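Local coordinates for protein gamma-glutamyltransferase 1 Threonine peptidase. MEROPS family T03 (Pseudomonas nitroreducens, PDB 7D9E) that probably catalyses the transfer of gamma-glutamyl groups to acceptors such as amines, as in theanine synthesis, and belongs to the N-terminal nucleophile hydrolase clan, at residues A[62-67]-A[152-157]; A[249-253]-A[264-268]; A[277-282]-A[306-310]. One frame throughout, in Å; residues are numbered along the deposited sequence.

Contact 1 of 3, residues A[62-67]-A[152-157]; sequences FTLAVT and PAIGYA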
ATOM      1  N   PHE A  62     -12.991  -7.703  -3.442  1.00 16.97           N
ATOM      2  CA  PHE A  62     -14.279  -7.093  -3.771  1.00 18.24           C
ATOM      3  C   PHE A  62     -15.088  -6.808  -2.514  1.00 15.81           C
ATOM      4  O   PHE A  62     -15.799  -5.794  -2.452  1.00 17.07           O
ATOM      5  CB  PHE A  62     -15.056  -7.950  -4.766  1.00 17.50           C
ATOM      6  CG  PHE A  62     -14.570  -7.830  -6.188  1.00 17.83           C
ATOM      7  CD1 PHE A  62     -14.713  -6.652  -6.888  1.00 20.44           C
ATOM      8  CD2 PHE A  62     -13.981  -8.914  -6.818  1.00 17.98           C
ATOM      9  CE1 PHE A  62     -14.287  -6.553  -8.226  1.00 18.67           C
ATOM     10  CE2 PHE A  62     -13.554  -8.827  -8.148  1.00 20.32           C
ATOM     11  CZ  PHE A  62     -13.682  -7.641  -8.832  1.00 20.05           C
ATOM     12  N   THR A  63     -14.969  -7.658  -1.483  1.00 16.08           N
ATOM     13  CA  THR A  63     -15.687  -7.403  -0.232  1.00 16.54           C
ATOM     14  C   THR A  63     -15.247  -6.086   0.387  1.00 15.45           C
ATOM     15  O   THR A  63     -16.087  -5.258   0.767  1.00 16.07           O
ATOM     16  CB  THR A  63     -15.482  -8.552   0.755  1.00 18.61           C
ATOM     17  OG1 THR A  63     -16.172  -9.710   0.274  1.00 20.37           O
ATOM     18  CG2 THR A  63     -16.069  -8.212   2.113  1.00 17.47           C
ATOM     19  N   LEU A  64     -13.934  -5.858   0.464  1.00 16.11           N
ATOM     20  CA  LEU A  64     -13.439  -4.623   1.059  1.00 16.07           C
ATOM     21  C   LEU A  64     -13.741  -3.394   0.207  1.00 14.21           C
ATOM     22  O   LEU A  64     -13.786  -2.280   0.747  1.00 15.71           O
ATOM     23  CB  LEU A  64     -11.944  -4.750   1.330  1.00 16.46           C
ATOM     24  CG  LEU A  64     -11.551  -5.853   2.313  1.00 17.38           C
ATOM     25  CD1 LEU A  64     -10.031  -6.088   2.336  1.00 17.56           C
ATOM     26  CD2 LEU A  64     -12.052  -5.521   3.708  1.00 17.03           C
ATOM     27  N   ALA A  65     -13.952  -3.564  -1.103  1.00 14.41           N
ATOM     28  CA  ALA A  65     -14.413  -2.472  -1.947  1.00 15.42           C
ATOM     29  C   ALA A  65     -15.800  -1.997  -1.537  1.00 17.09           C
ATOM     30  O   ALA A  65     -16.190  -0.865  -1.867  1.00 17.38           O
ATOM     31  CB  ALA A  65     -14.399  -2.927  -3.402  1.00 16.83           C
ATOM     32  N   VAL A  66     -16.539  -2.836  -0.810  1.00 16.99           N
ATOM     33  CA  VAL A  66     -17.819  -2.474  -0.228  1.00 16.38           C
ATOM     34  C   VAL A  66     -17.669  -2.015   1.219  1.00 15.48           C
ATOM     35  O   VAL A  66     -18.163  -0.951   1.597  1.00 15.26           O
ATOM     36  CB  VAL A  66     -18.800  -3.661  -0.330  1.00 16.63           C
ATOM     37  CG1 VAL A  66     -20.127  -3.294   0.317  1.00 17.72           C
ATOM     38  CG2 VAL A  66     -18.992  -4.086  -1.775  1.00 18.63           C
ATOM     39  N   THR A  67     -16.991  -2.809   2.049  1.00 17.35           N
ATOM     40  CA  THR A  67     -16.990  -2.590   3.488  1.00 16.20           C
ATOM     41  C   THR A  67     -15.886  -1.671   3.977  1.00 15.57           C
ATOM     42  O   THR A  67     -15.957  -1.230   5.128  1.00 15.97           O
ATOM     43  CB  THR A  67     -16.910  -3.925   4.251  1.00 15.60           C
ATOM     44  OG1 THR A  67     -15.626  -4.526   4.036  1.00 16.59           O
ATOM     45  CG2 THR A  67     -18.019  -4.870   3.795  1.00 19.00           C
ATOM     46  N   PRO A 152     -20.316 -12.620  -2.244  1.00 23.21           N
ATOM     47  CA  PRO A 152     -20.235 -12.014  -0.908  1.00 22.27           C
ATOM     48  C   PRO A 152     -20.247 -10.495  -0.950  1.00 20.22           C
ATOM     49  O   PRO A 152     -20.986  -9.852  -0.194  1.00 21.29           O
ATOM     50  CB  PRO A 152     -18.902 -12.556  -0.358  1.00 23.84           C
ATOM     51  CG  PRO A 152     -18.711 -13.855  -1.068  1.00 29.38           C
ATOM     52  CD  PRO A 152     -19.226 -13.585  -2.472  1.00 26.45           C
ATOM     53  N   ALA A 153     -19.426  -9.905  -1.821  1.00 19.98           N
ATOM     54  CA  ALA A 153     -19.379  -8.452  -1.929  1.00 21.80           C
ATOM     55  C   ALA A 153     -20.723  -7.888  -2.358  1.00 21.38           C
ATOM     56  O   ALA A 153     -21.179  -6.866  -1.830  1.00 19.40           O
ATOM     57  CB  ALA A 153     -18.292  -8.053  -2.925  1.00 22.06           C
ATOM     58  N   ILE A 154     -21.376  -8.523  -3.329  1.00 20.54           N
ATOM     59  CA  ILE A 154     -22.693  -8.049  -3.743  1.00 22.65           C
ATOM     60  C   ILE A 154     -23.640  -8.025  -2.551  1.00 18.70           C
ATOM     61  O   ILE A 154     -24.417  -7.078  -2.372  1.00 20.51           O
ATOM     62  CB  ILE A 154     -23.237  -8.926  -4.882  1.00 22.59           C
ATOM     63  CG1 ILE A 154     -22.408  -8.718  -6.151  1.00 22.85           C
ATOM     64  CG2 ILE A 154     -24.695  -8.613  -5.159  1.00 22.35           C
ATOM     65  CD1 ILE A 154     -22.550  -9.859  -7.141  1.00 25.95           C
ATOM     66  N   GLY A 155     -23.585  -9.066  -1.716  1.00 22.50           N
ATOM     67  CA  GLY A 155     -24.469  -9.130  -0.564  1.00 20.60           C
ATOM     68  C   GLY A 155     -24.222  -8.015   0.431  1.00 19.82           C
ATOM     69  O   GLY A 155     -25.168  -7.403   0.919  1.00 20.51           O
ATOM     70  N   TYR A 156     -22.948  -7.719   0.722  1.00 22.28           N
ATOM     71  CA  TYR A 156     -22.645  -6.623   1.644  1.00 19.74           C
ATOM     72  C   TYR A 156     -23.079  -5.287   1.069  1.00 17.53           C
ATOM     73  O   TYR A 156     -23.516  -4.402   1.820  1.00 18.66           O
ATOM     74  CB  TYR A 156     -21.159  -6.593   2.034  1.00 19.18           C
ATOM     75  CG  TYR A 156     -20.797  -7.658   3.038  1.00 19.08           C
ATOM     76  CD1 TYR A 156     -21.365  -7.667   4.311  1.00 22.33           C
ATOM     77  CD2 TYR A 156     -19.920  -8.669   2.703  1.00 20.21           C
ATOM     78  CE1 TYR A 156     -21.052  -8.651   5.219  1.00 23.22           C
ATOM     79  CE2 TYR A 156     -19.599  -9.674   3.622  1.00 23.19           C
ATOM     80  CZ  TYR A 156     -20.161  -9.645   4.863  1.00 25.93           C
ATOM     81  OH  TYR A 156     -19.859 -10.627   5.775  1.00 27.84           O
ATOM     82  N   ALA A 157     -23.028  -5.126  -0.261  1.00 18.47           N
ATOM     83  CA  ALA A 157     -23.515  -3.885  -0.852  1.00 17.85           C
ATOM     84  C   ALA A 157     -25.030  -3.793  -0.764  1.00 18.19           C
ATOM     85  O   ALA A 157     -25.577  -2.728  -0.451  1.00 19.82           O
ATOM     86  CB  ALA A 157     -23.066  -3.780  -2.313  1.00 20.29           C
TER
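Helix segments 62-67 and 152-157 run nearly parallel, with 12° between their N-to-C directions and axes only 8.1 Å apart. Ala153 permits this closeness: its CB lies 3.4 Å from Phe62 O and 3.6 Å from Thr63 N. Of the Phe62 side chain, CB makes the contact, 3.7 Å from Ala153 CB; chi1 m carries the ring away. The contact thus joins helices 53-67 and 146-159 in the helical part of this gamma-glutamyltranspeptidase, with helix 37-48 flanking. Val66, chi1 t, straddles the next turn: CG2 approaches Ala153 O at 3.5 Å, while CG1 lies 3.9 Å from Tyr156 CB and 4.0 Å from Ala157 CB. Tyr156 is chi1 m, its CA-to-CB bond points toward 62-67, and its ring meets that of Tyr38 at about 60°. Thr63 (m) and Thr67 (p) both bring methyls to Tyr156, Thr63 CG2 to CD2 at 3.9 Å and Thr67 CG2 to CB at 4.0 Å; their hydroxyls bond elsewhere, to Ala59 O and Asp36.

Contact 2 of 3, residues A[249-253]-A[264-268]; sequences WREPM and TAPLP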
ATOM      1  N   TRP A 249       2.252  -8.217 -15.245  1.00 21.85           N
ATOM      2  CA  TRP A 249       3.035  -9.136 -14.436  1.00 22.02           C
ATOM      3  C   TRP A 249       4.493  -8.693 -14.505  1.00 20.25           C
ATOM      4  O   TRP A 249       4.998  -8.350 -15.578  1.00 24.15           O
ATOM      5  CB  TRP A 249       2.902 -10.552 -14.984  1.00 22.26           C
ATOM      6  CG  TRP A 249       1.511 -11.135 -14.867  1.00 23.22           C
ATOM      7  CD1 TRP A 249       0.552 -11.198 -15.851  1.00 24.95           C
ATOM      8  CD2 TRP A 249       0.914 -11.701 -13.693  1.00 22.25           C
ATOM      9  NE1 TRP A 249      -0.588 -11.793 -15.361  1.00 26.24           N
ATOM     10  CE2 TRP A 249      -0.397 -12.096 -14.036  1.00 25.92           C
ATOM     11  CE3 TRP A 249       1.364 -11.922 -12.386  1.00 24.10           C
ATOM     12  CZ2 TRP A 249      -1.260 -12.704 -13.117  1.00 24.76           C
ATOM     13  CZ3 TRP A 249       0.499 -12.508 -11.478  1.00 24.51           C
ATOM     14  CH2 TRP A 249      -0.796 -12.900 -11.852  1.00 24.07           C
ATOM     15  N   ARG A 250       5.160  -8.667 -13.351  1.00 21.51           N
ATOM     16  CA  ARG A 250       6.566  -8.301 -13.276  1.00 21.83           C
ATOM     17  C   ARG A 250       7.302  -9.307 -12.407  1.00 22.36           C
ATOM     18  O   ARG A 250       6.701  -9.992 -11.571  1.00 21.73           O
ATOM     19  CB  ARG A 250       6.758  -6.902 -12.660  1.00 21.57           C
ATOM     20  CG  ARG A 250       5.850  -5.811 -13.256  1.00 21.41           C
ATOM     21  CD  ARG A 250       6.182  -4.485 -12.630  1.00 22.71           C
ATOM     22  NE  ARG A 250       5.431  -3.331 -13.142  1.00 21.35           N
ATOM     23  CZ  ARG A 250       5.744  -2.627 -14.223  1.00 21.42           C
ATOM     24  NH1 ARG A 250       6.801  -2.934 -14.954  1.00 24.56           N
ATOM     25  NH2 ARG A 250       4.989  -1.588 -14.551  1.00 22.32           N
ATOM     26  N   GLU A 251       8.616  -9.359 -12.569  1.00 23.41           N
ATOM     27  CA  GLU A 251       9.415 -10.141 -11.628  1.00 22.30           C
ATOM     28  C   GLU A 251       9.434  -9.454 -10.266  1.00 22.92           C
ATOM     29  O   GLU A 251       9.711  -8.254 -10.182  1.00 23.43           O
ATOM     30  CB  GLU A 251      10.834 -10.347 -12.147  1.00 27.04           C
ATOM     31  CG  GLU A 251      10.874 -11.250 -13.381  1.00 32.02           C
ATOM     32  CD  GLU A 251      10.425 -12.669 -13.070  1.00 46.85           C
ATOM     33  OE1 GLU A 251      10.837 -13.222 -12.029  1.00 49.33           O
ATOM     34  OE2 GLU A 251       9.615 -13.203 -13.852  1.00 51.55           O
ATOM     35  N   PRO A 252       9.109 -10.155  -9.187  1.00 23.44           N
ATOM     36  CA  PRO A 252       9.157  -9.507  -7.874  1.00 22.29           C
ATOM     37  C   PRO A 252      10.584  -9.188  -7.486  1.00 20.31           C
ATOM     38  O   PRO A 252      11.532  -9.821  -7.960  1.00 23.67           O
ATOM     39  CB  PRO A 252       8.517 -10.535  -6.927  1.00 26.89           C
ATOM     40  CG  PRO A 252       8.662 -11.834  -7.621  1.00 27.15           C
ATOM     41  CD  PRO A 252       8.585 -11.533  -9.112  1.00 25.70           C
ATOM     42  N   MET A 253      10.726  -8.161  -6.649  1.00 21.15           N
ATOM     43  CA  MET A 253      12.005  -7.894  -6.002  1.00 21.29           C
ATOM     44  C   MET A 253      12.324  -9.053  -5.065  1.00 23.55           C
ATOM     45  O   MET A 253      11.461  -9.486  -4.301  1.00 21.62           O
ATOM     46  CB  MET A 253      11.929  -6.598  -5.198  1.00 20.84           C
ATOM     47  CG  MET A 253      13.119  -6.381  -4.284  1.00 28.24           C
ATOM     48  SD  MET A 253      14.674  -6.089  -5.148  1.00 41.20           S
ATOM     49  CE  MET A 253      14.098  -4.752  -6.188  1.00 29.69           C
ATOM     50  N   THR A 264       9.017  -8.993  -2.719  1.00 18.24           N
ATOM     51  CA  THR A 264       8.242  -7.776  -2.476  1.00 17.05           C
ATOM     52  C   THR A 264       8.119  -6.995  -3.774  1.00 18.27           C
ATOM     53  O   THR A 264       8.517  -7.461  -4.842  1.00 20.30           O
ATOM     54  CB  THR A 264       8.865  -6.978  -1.311  1.00 18.89           C
ATOM     55  OG1 THR A 264       7.982  -5.917  -0.903  1.00 20.47           O
ATOM     56  CG2 THR A 264      10.220  -6.422  -1.671  1.00 21.88           C
ATOM     57  N   ALA A 265       7.543  -5.804  -3.661  1.00 18.37           N
ATOM     58  CA  ALA A 265       7.124  -5.065  -4.843  1.00 16.72           C
ATOM     59  C   ALA A 265       8.311  -4.413  -5.528  1.00 19.54           C
ATOM     60  O   ALA A 265       9.038  -3.650  -4.892  1.00 19.50           O
ATOM     61  CB  ALA A 265       6.127  -3.983  -4.422  1.00 20.13           C
ATOM     62  N   PRO A 266       8.515  -4.664  -6.823  1.00 17.21           N
ATOM     63  CA  PRO A 266       9.514  -3.931  -7.605  1.00 18.44           C
ATOM     64  C   PRO A 266       8.901  -2.622  -8.100  1.00 18.15           C
ATOM     65  O   PRO A 266       7.752  -2.295  -7.809  1.00 18.20           O
ATOM     66  CB  PRO A 266       9.763  -4.891  -8.754  1.00 20.24           C
ATOM     67  CG  PRO A 266       8.359  -5.459  -9.024  1.00 19.00           C
ATOM     68  CD  PRO A 266       7.741  -5.607  -7.663  1.00 17.38           C
ATOM     69  N   LEU A 267       9.697  -1.870  -8.857  1.00 19.09           N
ATOM     70  CA  LEU A 267       9.184  -0.668  -9.486  1.00 19.72           C
ATOM     71  C   LEU A 267       7.928  -1.013 -10.281  1.00 18.32           C
ATOM     72  O   LEU A 267       7.880  -2.059 -10.937  1.00 19.00           O
ATOM     73  CB  LEU A 267      10.247  -0.078 -10.411  1.00 20.85           C
ATOM     74  CG  LEU A 267      11.423   0.601  -9.712  1.00 22.78           C
ATOM     75  CD1 LEU A 267      12.458   0.989 -10.744  1.00 27.38           C
ATOM     76  CD2 LEU A 267      10.972   1.827  -8.936  1.00 25.18           C
ATOM     77  N   PRO A 268       6.899  -0.157 -10.262  1.00 17.91           N
ATOM     78  CA  PRO A 268       6.852   1.219  -9.767  1.00 18.63           C
ATOM     79  C   PRO A 268       6.661   1.412  -8.267  1.00 18.44           C
ATOM     80  O   PRO A 268       6.429   2.550  -7.848  1.00 19.45           O
ATOM     81  CB  PRO A 268       5.655   1.794 -10.530  1.00 18.68           C
ATOM     82  CG  PRO A 268       4.734   0.646 -10.619  1.00 18.42           C
ATOM     83  CD  PRO A 268       5.630  -0.538 -10.921  1.00 20.54           C
TER
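Pro266 packs its ring against the backbone of 250-253: its CG is 3.3 Å from Glu251 O and 4.2 Å from Arg250 CB, its CD 4.2 Å from Pro252 CA, and its CB 4.5 Å from Met253 CB. Beside it, two backbone hydrogen bonds fix the register. Met253 N donates to Thr264 O (2.9 Å, N-H...O angle 133°) and Thr264 N to Met253 O (3.0 Å, 157°), which defines an antiparallel hydrogen-bonded pair with CA atoms 5.2 Å apart. Both side chains lie on the same face of the sheet, and Met253 CG reaches Thr264 CG2 at 3.9 Å. Met253 CA and Pro266 CA are still 4.9 Å apart; the segments, 122° apart end to end overall, separate only toward Arg250 and Pro268, where the Arg250 side chain spans the gap. Its chi2 and chi3 are both t, bringing CD to 3.4 Å from Leu267 O and NE to 3.6 Å from Pro268 CD; that carbonyl lies over one face of the guanidinium. The charge is met by a salt bridge to Asp92. A cis peptide bond precedes Pro268, whose side chain is about 9 Å from the bound 6-diazenyl-5-oxo-L-norleucine. The contact sits where strand 260-264, outermost of the antiparallel sheet within this chain and bonded through Thr264 OG1 to Ser77 of the neighbouring chain, leaves strand 248-257 and leads toward helix 271-284, with Phe90 of strand 87-93 against Ala265 and Pro266.

Contact 3 of 3, residues A[277-282]-A[306-310]; sequences QLIGIK and IEKRV
Both segments are alpha-helical, phi/psi near -65/-43, with i-to-i+4 bonds such as Ile281 N to Gln277 O (2.8 Å) and Val310 N to Ile306 O (3.2 Å). Their axes approach to 9.9 Å, and their N-to-C directions differ by 137°, so they cross obliquely antiparallel. The CA register pairs Leu278 with Ile306 (6.5 Å) and Gln277 with Val310 (6.7 Å). Apolar contacts dominate. Ile306 (chi1 m, chi2 t) points at the other helix: its CG2 is 3.8 Å from Leu278 CD2, its CG1 3.8 Å from Ile281 CG2, and its CD1 4.3 Å from Lys282 CB. Leu278 (m, t) also places CD2 3.9 Å from Val310 CG2, Val310 being t, and 3.9 Å from Glu307 CG. This buried interface joins helices 271-284 and 297-317 in the helical region following the sheet; helix 334-343 packs on Ile281, and Phe102 of the other chain touches Leu278. No direct hydrogen bond crosses the segments. Instead, one water donates to both Gln277 OE1 and Val310 O, at 2.9 Å each. Gln277 (m, t) brings OE1 to 3.6 Å from Val310 CA, and its NE2 bonds to Leu331 O and Asp313. Lys282 directs NZ to a salt bridge with Asp110 of the other chain.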
ATOM      1  N   GLN A 277      17.768  -2.023   0.451  1.00 18.89           N
ATOM      2  CA  GLN A 277      18.754  -1.142   1.065  1.00 19.17           C
ATOM      3  C   GLN A 277      18.658  -1.160   2.586  1.00 20.34           C
ATOM      4  O   GLN A 277      19.688  -1.191   3.276  1.00 20.38           O
ATOM      5  CB  GLN A 277      18.587   0.279   0.534  1.00 19.22           C
ATOM      6  CG  GLN A 277      18.961   0.398  -0.944  1.00 18.57           C
ATOM      7  CD  GLN A 277      18.872   1.818  -1.452  1.00 19.09           C
ATOM      8  OE1 GLN A 277      18.348   2.701  -0.787  1.00 23.07           O
ATOM      9  NE2 GLN A 277      19.376   2.048  -2.659  1.00 21.30           N
ATOM     10  N   LEU A 278      17.435  -1.109   3.127  1.00 18.68           N
ATOM     11  CA  LEU A 278      17.266  -1.093   4.582  1.00 16.96           C
ATOM     12  C   LEU A 278      17.823  -2.367   5.202  1.00 18.42           C
ATOM     13  O   LEU A 278      18.592  -2.324   6.177  1.00 18.75           O
ATOM     14  CB  LEU A 278      15.793  -0.935   4.942  1.00 16.83           C
ATOM     15  CG  LEU A 278      15.193   0.442   4.665  1.00 18.05           C
ATOM     16  CD1 LEU A 278      13.676   0.294   4.552  1.00 17.85           C
ATOM     17  CD2 LEU A 278      15.554   1.502   5.687  1.00 18.81           C
ATOM     18  N   ILE A 279      17.439  -3.521   4.648  1.00 18.58           N
ATOM     19  CA  ILE A 279      17.907  -4.800   5.177  1.00 18.63           C
ATOM     20  C   ILE A 279      19.403  -4.956   4.954  1.00 20.94           C
ATOM     21  O   ILE A 279      20.151  -5.353   5.857  1.00 22.37           O
ATOM     22  CB  ILE A 279      17.106  -5.959   4.555  1.00 19.75           C
ATOM     23  CG1 ILE A 279      15.649  -5.883   5.012  1.00 19.44           C
ATOM     24  CG2 ILE A 279      17.740  -7.297   4.871  1.00 21.73           C
ATOM     25  CD1 ILE A 279      14.717  -6.774   4.223  1.00 22.25           C
ATOM     26  N   GLY A 280      19.868  -4.612   3.756  1.00 20.92           N
ATOM     27  CA  GLY A 280      21.269  -4.799   3.449  1.00 21.03           C
ATOM     28  C   GLY A 280      22.164  -3.928   4.302  1.00 23.44           C
ATOM     29  O   GLY A 280      23.224  -4.362   4.759  1.00 23.17           O
ATOM     30  N   ILE A 281      21.756  -2.682   4.512  1.00 22.06           N
ATOM     31  CA  ILE A 281      22.562  -1.777   5.315  1.00 21.73           C
ATOM     32  C   ILE A 281      22.524  -2.203   6.770  1.00 24.84           C
ATOM     33  O   ILE A 281      23.545  -2.175   7.466  1.00 23.70           O
ATOM     34  CB  ILE A 281      22.090  -0.329   5.127  1.00 20.79           C
ATOM     35  CG1 ILE A 281      22.454   0.143   3.710  1.00 23.52           C
ATOM     36  CG2 ILE A 281      22.719   0.574   6.181  1.00 24.87           C
ATOM     37  CD1 ILE A 281      21.852   1.464   3.333  1.00 23.93           C
ATOM     38  N   LYS A 282      21.348  -2.589   7.270  1.00 22.32           N
ATOM     39  CA  LYS A 282      21.291  -3.021   8.663  1.00 21.13           C
ATOM     40  C   LYS A 282      22.194  -4.223   8.900  1.00 21.98           C
ATOM     41  O   LYS A 282      22.868  -4.314   9.938  1.00 24.78           O
ATOM     42  CB  LYS A 282      19.859  -3.340   9.100  1.00 22.32           C
ATOM     43  CG  LYS A 282      19.797  -3.866  10.525  1.00 21.87           C
ATOM     44  CD  LYS A 282      18.372  -3.963  11.015  1.00 22.74           C
ATOM     45  CE  LYS A 282      18.339  -4.082  12.534  1.00 27.10           C
ATOM     46  NZ  LYS A 282      19.087  -5.289  12.977  1.00 36.23           N
ATOM     47  N   ILE A 306      19.825   5.177   8.405  1.00 20.72           N
ATOM     48  CA  ILE A 306      19.645   4.361   7.213  1.00 21.01           C
ATOM     49  C   ILE A 306      18.575   4.970   6.317  1.00 19.39           C
ATOM     50  O   ILE A 306      18.759   5.097   5.098  1.00 19.53           O
ATOM     51  CB  ILE A 306      19.312   2.908   7.597  1.00 20.65           C
ATOM     52  CG1 ILE A 306      20.374   2.334   8.537  1.00 22.36           C
ATOM     53  CG2 ILE A 306      19.218   2.071   6.337  1.00 22.42           C
ATOM     54  CD1 ILE A 306      20.057   0.936   9.019  1.00 23.12           C
ATOM     55  N   GLU A 307      17.461   5.400   6.912  1.00 20.06           N
ATOM     56  CA  GLU A 307      16.353   5.949   6.138  1.00 20.14           C
ATOM     57  C   GLU A 307      16.752   7.215   5.390  1.00 19.56           C
ATOM     58  O   GLU A 307      16.248   7.457   4.287  1.00 20.18           O
ATOM     59  CB  GLU A 307      15.134   6.176   7.038  1.00 19.97           C
ATOM     60  CG  GLU A 307      14.576   4.825   7.520  1.00 18.54           C
ATOM     61  CD  GLU A 307      13.775   4.893   8.793  1.00 19.78           C
ATOM     62  OE1 GLU A 307      13.780   5.939   9.472  1.00 22.67           O
ATOM     63  OE2 GLU A 307      13.150   3.859   9.124  1.00 20.76           O
ATOM     64  N   LYS A 308      17.689   7.996   5.939  1.00 19.30           N
ATOM     65  CA  LYS A 308      18.165   9.182   5.238  1.00 20.85           C
ATOM     66  C   LYS A 308      18.667   8.826   3.846  1.00 22.20           C
ATOM     67  O   LYS A 308      18.360   9.515   2.862  1.00 21.82           O
ATOM     68  CB  LYS A 308      19.294   9.838   6.029  1.00 21.45           C
ATOM     69  CG  LYS A 308      18.820  10.805   7.124  1.00 21.41           C
ATOM     70  CD  LYS A 308      20.025  11.364   7.850  1.00 22.81           C
ATOM     71  CE  LYS A 308      19.776  12.742   8.461  1.00 24.89           C
ATOM     72  NZ  LYS A 308      18.657  12.729   9.469  1.00 24.50           N
ATOM     73  N   ARG A 309      19.472   7.757   3.754  1.00 20.47           N
ATOM     74  CA  ARG A 309      20.093   7.394   2.484  1.00 21.55           C
ATOM     75  C   ARG A 309      19.073   6.768   1.544  1.00 19.60           C
ATOM     76  O   ARG A 309      19.103   7.015   0.334  1.00 21.92           O
ATOM     77  CB  ARG A 309      21.263   6.440   2.736  1.00 22.08           C
ATOM     78  CG  ARG A 309      22.569   7.139   3.089  1.00 23.85           C
ATOM     79  CD  ARG A 309      22.582   7.527   4.561  1.00 22.79           C
ATOM     80  NE  ARG A 309      23.701   8.411   4.870  1.00 23.90           N
ATOM     81  CZ  ARG A 309      23.982   8.865   6.086  1.00 24.13           C
ATOM     82  NH1 ARG A 309      23.227   8.507   7.106  1.00 22.95           N
ATOM     83  NH2 ARG A 309      25.002   9.693   6.269  1.00 27.49           N
ATOM     84  N   VAL A 310      18.165   5.963   2.082  1.00 18.85           N
ATOM     85  CA  VAL A 310      17.105   5.345   1.293  1.00 18.89           C
ATOM     86  C   VAL A 310      16.239   6.407   0.636  1.00 17.13           C
ATOM     87  O   VAL A 310      15.914   6.329  -0.558  1.00 18.27           O
ATOM     88  CB  VAL A 310      16.277   4.406   2.189  1.00 19.84           C
ATOM     89  CG1 VAL A 310      15.023   3.927   1.465  1.00 21.96           C
ATOM     90  CG2 VAL A 310      17.119   3.249   2.630  1.00 20.86           C
TER
HETATM   91  O   HOH W   1      15.932   3.792  -1.941  1.00 22.07           O

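How the contacts relate
The three contacts follow one another in series along the chain. Contact 1 joins helices 53-67 and 146-159; contact 2 ties strand 248-257 to the exit of strand 260-264; contact 3 pairs helices 271-284 and 297-317. Contact 1 lies across the chain's centre from the other two, its centre 28 Å from that of contact 2 and 39 Å from that of contact 3. Contacts 2 and 3 are closer, centres 19 Å apart and nearest atoms about 7 Å. Segment 264-268 is followed shortly by helix 271-284, so contact 2 connects the antiparallel sheet with the later helices. The side chain of Pro268 in contact 2 is about 9 Å from the bound 6-diazenyl-5-oxo-L-norleucine, that of Val310 in contact 3 about 13 Å.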